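Local coordinates for putative polyketide synthase (Brevibacillus brevis, PDB 6HP2), which is the O-methyltransferase domain of a trans-AT polyketide synthase, binds S-adenosyl-L-homocysteine and is probably involved in making the antibiotic bacillaene, at residues 232-237 / 292-297. Numbering follows the deposited sequence.
Sequences QLVIDE and KKAPHL
The peptide groups of Leu233-Val234 and Lys292-Lys293 meet through the bond from Val234 N to Lys292 O. Leu233 CD2 lies 3.7 Å from Lys292 O on the sheet face that carries Leu233 and Lys293. Val234 CG2 comes to the same oxygen on the face of Val234 and Lys292. Val234 and Lys292 form an antiparallel hydrogen-bonded pair: Val234 N lies 2.9 Å from Lys292 O, and Lys292 N lies 3.0 Å from Val234 O. Beyond the non-hydrogen-bonded pair Leu233-Lys293, Ala294 N donates to Gln232 O at 2.7 Å, with an N-H...O angle of 168°.

On the Val234 face, both methyls, CG1 and CG2, rest against Ala294 CB, each at 3.8 Å. Helix 299-310 packs on Val234 through Arg302, Trp305 and Asn306. At the other end, Asp236 CB touches Lys292 CG at 4.0 Å. The Lys292 chain bends at chi2 (-71°), and its NZ bonds to Thr195 OG1.

On the opposite face, Lys293 NZ bonds to Ser187 O and Leu190 O. Gln232, at positive phi (69°), closes helix 221-230 with a Schellman motif. A classic beta bulge follows at Asp236 and Glu237, opposite Lys290. Strand order 3-2-1-4-5-7-6, with antiparallel 284-293 beside 233-240, is that of the Rossmann-like class I methyltransferase fold.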
loop_
_atom_site.group_PDB
_atom_site.type_symbol
_atom_site.label_atom_id
_atom_site.label_comp_id
_atom_site.label_asym_id
_atom_site.label_seq_id
_atom_site.Cartn_x
_atom_site.Cartn_y
_atom_site.Cartn_z
ATOM N N GLN A 232 -1.903 -17.234 -10.651
ATOM C CA GLN A 232 -3.327 -17.240 -11.000
ATOM C C GLN A 232 -3.982 -15.869 -10.862
ATOM O O GLN A 232 -5.207 -15.751 -10.823
ATOM C CB GLN A 232 -4.081 -18.266 -10.147
ATOM C CG GLN A 232 -3.646 -19.730 -10.326
ATOM C CD GLN A 232 -2.386 -20.073 -9.555
ATOM O OE1 GLN A 232 -2.297 -19.847 -8.348
ATOM N NE2 GLN A 232 -1.401 -20.622 -10.251
ATOM N N LEU A 233 -3.215 -14.804 -10.801
ATOM C CA LEU A 233 -3.812 -13.498 -10.600
ATOM C C LEU A 233 -3.833 -12.669 -11.872
ATOM O O LEU A 233 -2.893 -12.682 -12.669
ATOM C CB LEU A 233 -3.048 -12.754 -9.494
ATOM C CG LEU A 233 -3.103 -13.404 -8.136
ATOM C CD1 LEU A 233 -2.061 -12.769 -7.133
ATOM C CD2 LEU A 233 -4.486 -13.312 -7.495
ATOM N N VAL A 234 -4.863 -11.858 -12.011
ATOM C CA VAL A 234 -4.951 -10.900 -13.084
ATOM C C VAL A 234 -5.327 -9.562 -12.528
ATOM O O VAL A 234 -5.980 -9.458 -11.491
ATOM C CB VAL A 234 -5.985 -11.352 -14.165
ATOM C CG1 VAL A 234 -5.456 -12.603 -14.800
ATOM C CG2 VAL A 234 -7.331 -11.598 -13.526
ATOM N N ILE A 235 -4.950 -8.551 -13.286
ATOM C CA ILE A 235 -5.200 -7.169 -12.953
ATOM C C ILE A 235 -6.599 -6.801 -13.383
ATOM O O ILE A 235 -6.890 -6.761 -14.575
ATOM C CB ILE A 235 -4.166 -6.256 -13.605
ATOM C CG1 ILE A 235 -2.788 -6.571 -13.067
ATOM C CG2 ILE A 235 -4.600 -4.800 -13.398
ATOM C CD1 ILE A 235 -1.646 -5.975 -13.964
ATOM N N ASP A 236 -7.445 -6.445 -12.409
ATOM C CA ASP A 236 -8.755 -5.925 -12.747
ATOM C C ASP A 236 -8.678 -4.426 -13.014
ATOM O O ASP A 236 -9.379 -3.900 -13.898
ATOM C CB ASP A 236 -9.748 -6.245 -11.607
ATOM C CG ASP A 236 -11.188 -5.899 -11.987
ATOM O OD1 ASP A 236 -11.647 -6.386 -13.037
ATOM O OD2 ASP A 236 -11.821 -5.134 -11.255
ATOM N N GLU A 237 -7.834 -3.733 -12.245
ATOM C CA GLU A 237 -7.659 -2.303 -12.336
ATOM C C GLU A 237 -6.261 -1.961 -11.858
ATOM O O GLU A 237 -5.757 -2.546 -10.880
ATOM C CB GLU A 237 -8.716 -1.579 -11.490
ATOM C CG GLU A 237 -8.783 -0.091 -11.739
ATOM C CD GLU A 237 -10.044 0.568 -11.162
ATOM O OE1 GLU A 237 -10.926 -0.156 -10.692
ATOM O OE2 GLU A 237 -10.148 1.808 -11.179
ATOM N N LYS A 292 -7.685 -9.984 -9.129
ATOM C CA LYS A 292 -8.653 -11.053 -8.989
ATOM C C LYS A 292 -7.942 -12.343 -9.326
ATOM O O LYS A 292 -6.933 -12.347 -10.047
ATOM C CB LYS A 292 -9.874 -10.827 -9.918
ATOM C CG LYS A 292 -10.640 -9.563 -9.642
ATOM C CD LYS A 292 -11.417 -9.625 -8.329
ATOM C CE LYS A 292 -12.115 -8.301 -8.030
ATOM N NZ LYS A 292 -13.258 -8.472 -7.074
ATOM N N LYS A 293 -8.541 -13.454 -8.890
ATOM C CA LYS A 293 -8.043 -14.779 -9.250
ATOM C C LYS A 293 -8.690 -15.275 -10.533
ATOM O O LYS A 293 -9.903 -15.169 -10.713
ATOM C CB LYS A 293 -8.322 -15.763 -8.141
ATOM C CG LYS A 293 -7.192 -16.688 -7.764
ATOM C CD LYS A 293 -7.535 -17.371 -6.409
ATOM C CE LYS A 293 -6.489 -18.410 -6.006
ATOM N NZ LYS A 293 -6.932 -19.161 -4.794
ATOM N N ALA A 294 -7.878 -15.836 -11.421
ATOM C CA ALA A 294 -8.334 -16.311 -12.741
ATOM C C ALA A 294 -7.827 -17.728 -12.982
ATOM O O ALA A 294 -7.184 -18.027 -14.009
ATOM C CB ALA A 294 -7.898 -15.374 -13.856
ATOM N N PRO A 295 -8.137 -18.647 -12.062
ATOM C CA PRO A 295 -7.522 -19.993 -12.138
ATOM C C PRO A 295 -7.920 -20.775 -13.375
ATOM O O PRO A 295 -7.201 -21.709 -13.779
ATOM C CB PRO A 295 -8.019 -20.683 -10.856
ATOM C CG PRO A 295 -9.351 -20.016 -10.585
ATOM C CD PRO A 295 -9.215 -18.572 -11.051
ATOM N N HIS A 296 -9.032 -20.418 -14.007
ATOM C CA HIS A 296 -9.493 -21.190 -15.155
ATOM C C HIS A 296 -8.982 -20.618 -16.463
ATOM O O HIS A 296 -9.243 -21.183 -17.526
ATOM C CB HIS A 296 -11.020 -21.280 -15.178
ATOM C CG HIS A 296 -11.593 -21.993 -13.994
ATOM N ND1 HIS A 296 -11.034 -23.141 -13.471
ATOM C CD2 HIS A 296 -12.656 -21.696 -13.209
ATOM C CE1 HIS A 296 -11.737 -23.525 -12.420
ATOM N NE2 HIS A 296 -12.725 -22.667 -12.238
ATOM N N LEU A 297 -8.224 -19.541 -16.404
ATOM C CA LEU A 297 -7.583 -18.947 -17.563
ATOM C C LEU A 297 -6.195 -19.567 -17.715
ATOM O O LEU A 297 -5.537 -19.895 -16.720
ATOM C CB LEU A 297 -7.495 -17.438 -17.368
ATOM C CG LEU A 297 -7.689 -16.463 -18.504
ATOM C CD1 LEU A 297 -8.963 -16.790 -19.287
ATOM C CD2 LEU A 297 -7.738 -15.025 -17.994
#